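Local coordinates for carbonic anhydrase (Porphyridium purpureum, PDB 1DDZ), which probably catalyses the reversible interconversion of hydrogencarbonate with carbon dioxide and water, using zinc ions held by the protein, at residues Arg332-Ala335 against Asn336-Ile339; Asn340-Ala343 against Gly344-Phe347. One frame throughout, in Å; residues are numbered along the deposited sequence.

Contact 1. Residues Arg332-Ala335 against Asn336-Ile339; sequences RVPA and NQII
Val-333 meets Ile-338 at the entrance to the short helix 335-338, which follows the zinc-ligand-bearing loop after strand 323-328 in this beta-class carbonic anhydrase. Its CG1, anti to the backbone N (chi1 -168°), comes within 4.0 Å of Ile-338 CB, and the two branched side chains cross at about a right angle. Both also pack on Trp-46 of helix 38-53, which covers this buried apolar patch.

Pro-334 is the N-cap, and it works with its backbone rather than with a side-chain acceptor: the carbonyl closes the first helical turn by taking the N-H of Ile-338. The Ile-338 N to Pro-334 O distance is 3.0 Å, and the N-H points almost straight at the oxygen (165°). The pyrrolidine ring lies under the amide of Gln-337. That side chain, extended beyond CG, runs back toward the start of the helix and sets the face of its amide over the CG-CD edge of the ring. The packing is tight, with Gln-337 OE1 only 3.1 Å from Pro-334 CG.

Ala-335 directs its methyl away from the turn, to Trp-325, Val-346 and Val-348 on the sheet, thereby seating the helix there. Its carbonyl, pointing along the helix like that of Pro-334, receives a weak, long bond from Ile-339 N. Aliphatic carbons crowd round the same oxygen: Ile-338 CG2 is 3.2 Å from Ala-335 O, and Ile-339 CG1 is 3.3 Å from it.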
loop_
_atom_site.group_PDB
_atom_site.type_symbol
_atom_site.label_atom_id
_atom_site.label_comp_id
_atom_site.label_asym_id
_atom_site.label_seq_id
_atom_site.Cartn_x
_atom_site.Cartn_y
_atom_site.Cartn_z
ATOM N N ARG A 332 2.983 -14.571 20.762
ATOM C CA ARG A 332 2.960 -15.755 21.601
ATOM C C ARG A 332 1.873 -15.697 22.686
ATOM O O ARG A 332 1.723 -16.626 23.480
ATOM C CB ARG A 332 4.341 -16.129 22.147
ATOM C CG ARG A 332 4.401 -17.595 22.595
ATOM C CD ARG A 332 5.800 -18.152 22.537
ATOM N NE ARG A 332 6.222 -18.504 21.169
ATOM C CZ ARG A 332 6.093 -19.728 20.609
ATOM N NH1 ARG A 332 5.521 -20.733 21.272
ATOM N NH2 ARG A 332 6.677 -20.004 19.439
ATOM N N VAL A 333 1.107 -14.599 22.768
ATOM C CA VAL A 333 -0.022 -14.511 23.715
ATOM C C VAL A 333 -1.151 -13.668 23.121
ATOM O O VAL A 333 -0.891 -12.606 22.558
ATOM C CB VAL A 333 0.312 -13.861 25.077
ATOM C CG1 VAL A 333 -0.823 -14.094 26.037
ATOM C CG2 VAL A 333 1.629 -14.436 25.629
ATOM N N PRO A 334 -2.396 -14.172 23.162
ATOM C CA PRO A 334 -3.511 -13.391 22.608
ATOM C C PRO A 334 -3.653 -12.081 23.384
ATOM O O PRO A 334 -3.511 -12.056 24.611
ATOM C CB PRO A 334 -4.710 -14.305 22.807
ATOM C CG PRO A 334 -4.124 -15.658 22.583
ATOM C CD PRO A 334 -2.838 -15.571 23.406
ATOM N N ALA A 335 -3.943 -10.998 22.667
ATOM C CA ALA A 335 -4.080 -9.679 23.276
ATOM C C ALA A 335 -5.031 -9.662 24.455
ATOM O O ALA A 335 -4.683 -9.185 25.543
ATOM C CB ALA A 335 -4.508 -8.657 22.229
ATOM N N ASN A 336 -6.228 -10.199 24.246
ATOM C CA ASN A 336 -7.236 -10.236 25.293
ATOM C C ASN A 336 -6.711 -10.983 26.516
ATOM O O ASN A 336 -6.960 -10.566 27.638
ATOM C CB ASN A 336 -8.533 -10.881 24.784
ATOM C CG ASN A 336 -8.427 -12.388 24.649
ATOM O OD1 ASN A 336 -7.864 -12.887 23.697
ATOM N ND2 ASN A 336 -8.934 -13.114 25.631
ATOM N N GLN A 337 -5.925 -12.035 26.293
ATOM C CA GLN A 337 -5.380 -12.834 27.386
ATOM C C GLN A 337 -4.367 -12.094 28.247
ATOM O O GLN A 337 -4.496 -12.030 29.466
ATOM C CB GLN A 337 -4.726 -14.108 26.842
ATOM C CG GLN A 337 -5.658 -15.293 26.711
ATOM C CD GLN A 337 -5.015 -16.465 25.989
ATOM O OE1 GLN A 337 -5.528 -16.933 24.981
ATOM N NE2 GLN A 337 -3.869 -16.923 26.485
ATOM N N ILE A 338 -3.384 -11.488 27.590
ATOM C CA ILE A 338 -2.330 -10.794 28.299
ATOM C C ILE A 338 -2.835 -9.687 29.215
ATOM O O ILE A 338 -2.248 -9.445 30.264
ATOM C CB ILE A 338 -1.193 -10.353 27.340
ATOM C CG1 ILE A 338 0.080 -10.090 28.138
ATOM C CG2 ILE A 338 -1.614 -9.151 26.505
ATOM C CD1 ILE A 338 1.345 -10.400 27.391
ATOM N N ILE A 339 -3.962 -9.072 28.865
ATOM C CA ILE A 339 -4.526 -8.031 29.703
ATOM C C ILE A 339 -5.770 -8.483 30.434
ATOM O O ILE A 339 -6.578 -7.667 30.869
ATOM C CB ILE A 339 -4.780 -6.710 28.957
ATOM C CG1 ILE A 339 -5.689 -6.924 27.742
ATOM C CG2 ILE A 339 -3.449 -6.070 28.599
ATOM C CD1 ILE A 339 -5.964 -5.636 26.941
#

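Contact 2. Residues Asn340-Ala343 against Gly344-Phe347; sequences NLPA and GEVF
Glu-345 spreads its carboxylate over the ring of Pro-342, across the ends of a type II beta turn that runs from Pro-342 to Glu-345 and leads the chain into strand 346-351. The carboxylate turns a face to the CD-CG edge of the ring, its plane steeply inclined to that of the ring, with OE1 of Glu-345 3.2 Å from CD of Pro-342 and OE2 reaching over the CG side, 3.7 Å from Pro-342 CG. CG of the glutamate is anti to its own carbonyl carbon (chi1 -77°), and the extended chain beyond it doubles back over the turn to reach the proline. A weak hydrogen bond between OE2 and Thr-318 OG1 gives the carboxylate a polar partner on another loop.

Beneath this lid the turn is closed by its defining bond, Glu-345 N to Pro-342 O, 3.1 Å long. It is bent, at 139° about the hydrogen, and the donor stands out of the carbonyl plane. Ala-343 and Gly-344 fill the two central positions. Gly-344 has the positive phi (104°) of the third residue in a type II turn; having no CB, it puts no atom against the carbonyl oxygen of Ala-343.

Leu-341 completes the Schellman motif that ends helix 335-338, in which Asn-340 is the C-prime residue. The fork of Leu-341 divides the work: CD2 lies beside the glutamate carboxylate, while CD1 turns to Val-346. Both Leu-341 and Val-346 also pack on Ile-323, so the turn is anchored to the neighbouring strand through apolar side chains. Where these two residues meet each other, Leu-341 CD1 stands 4.0 Å from Val-346 CG1.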
loop_
_atom_site.group_PDB
_atom_site.type_symbol
_atom_site.label_atom_id
_atom_site.label_comp_id
_atom_site.label_asym_id
_atom_site.label_seq_id
_atom_site.Cartn_x
_atom_site.Cartn_y
_atom_site.Cartn_z
ATOM N N ASN A 340 -5.928 -9.796 30.546
ATOM C CA ASN A 340 -7.028 -10.381 31.303
ATOM C C ASN A 340 -8.448 -9.959 30.897
ATOM O O ASN A 340 -9.272 -9.634 31.761
ATOM C CB ASN A 340 -6.811 -10.041 32.780
ATOM C CG ASN A 340 -7.218 -11.162 33.711
ATOM O OD1 ASN A 340 -6.977 -12.339 33.433
ATOM N ND2 ASN A 340 -7.778 -10.795 34.862
ATOM N N LEU A 341 -8.748 -10.009 29.600
ATOM C CA LEU A 341 -10.065 -9.626 29.087
ATOM C C LEU A 341 -10.633 -10.737 28.240
ATOM O O LEU A 341 -9.907 -11.449 27.561
ATOM C CB LEU A 341 -9.996 -8.381 28.196
ATOM C CG LEU A 341 -9.672 -7.003 28.757
ATOM C CD1 LEU A 341 -9.862 -5.980 27.650
ATOM C CD2 LEU A 341 -10.566 -6.679 29.936
ATOM N N PRO A 342 -11.961 -10.823 28.187
ATOM C CA PRO A 342 -12.709 -11.819 27.422
ATOM C C PRO A 342 -12.398 -11.741 25.943
ATOM O O PRO A 342 -12.168 -10.656 25.389
ATOM C CB PRO A 342 -14.152 -11.418 27.685
ATOM C CG PRO A 342 -14.083 -10.874 29.070
ATOM C CD PRO A 342 -12.872 -10.005 28.999
ATOM N N ALA A 343 -12.381 -12.904 25.307
ATOM C CA ALA A 343 -12.115 -12.991 23.878
ATOM C C ALA A 343 -13.092 -12.077 23.140
ATOM O O ALA A 343 -14.302 -12.261 23.243
ATOM C CB ALA A 343 -12.286 -14.435 23.412
ATOM N N GLY A 344 -12.577 -11.060 22.456
ATOM C CA GLY A 344 -13.468 -10.175 21.732
ATOM C C GLY A 344 -13.730 -8.823 22.355
ATOM O O GLY A 344 -14.624 -8.091 21.928
ATOM N N GLU A 345 -12.991 -8.484 23.395
ATOM C CA GLU A 345 -13.186 -7.169 23.963
ATOM C C GLU A 345 -12.060 -6.274 23.512
ATOM O O GLU A 345 -11.993 -5.112 23.874
ATOM C CB GLU A 345 -13.330 -7.225 25.467
ATOM C CG GLU A 345 -14.708 -7.709 25.850
ATOM C CD GLU A 345 -14.979 -7.646 27.331
ATOM O OE1 GLU A 345 -14.092 -7.189 28.090
ATOM O OE2 GLU A 345 -16.093 -8.056 27.732
ATOM N N VAL A 346 -11.185 -6.825 22.676
ATOM C CA VAL A 346 -10.083 -6.061 22.116
ATOM C C VAL A 346 -10.013 -6.276 20.599
ATOM O O VAL A 346 -10.185 -7.393 20.113
ATOM C CB VAL A 346 -8.698 -6.257 22.886
ATOM C CG1 VAL A 346 -8.816 -7.229 24.026
ATOM C CG2 VAL A 346 -7.587 -6.620 21.971
ATOM N N PHE A 347 -9.954 -5.154 19.882
ATOM C CA PHE A 347 -9.868 -5.088 18.423
ATOM C C PHE A 347 -8.377 -5.239 18.169
ATOM O O PHE A 347 -7.597 -4.483 18.732
ATOM C CB PHE A 347 -10.351 -3.697 17.989
ATOM C CG PHE A 347 -10.810 -3.611 16.563
ATOM C CD1 PHE A 347 -11.933 -4.307 16.135
ATOM C CD2 PHE A 347 -10.128 -2.799 15.650
ATOM C CE1 PHE A 347 -12.373 -4.192 14.810
ATOM C CE2 PHE A 347 -10.558 -2.677 14.321
ATOM C CZ PHE A 347 -11.685 -3.377 13.902
#

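In the fold
Contact 1 and contact 2 follow one another along the chain, their centres about 9 Å apart, and together trace a beta-alpha-beta crossover from strand 323-328 through helix 335-338 to its parallel neighbour, strand 346-351, outermost in this chain's sheet. Asn-336 ties them together: its O probably accepts a hydrogen bond from Leu-341 N at 2.7 Å, and its ND2 bonds to Leu-341 O. The link also runs between two metal sites. Contact 1 follows the loop carrying Asp-330, a ligand of one zinc ion, whose side chain is about 10 Å from that of Val-333. Contact 2 approaches the other site, with Phe-347 packing on its ligand Asp-76.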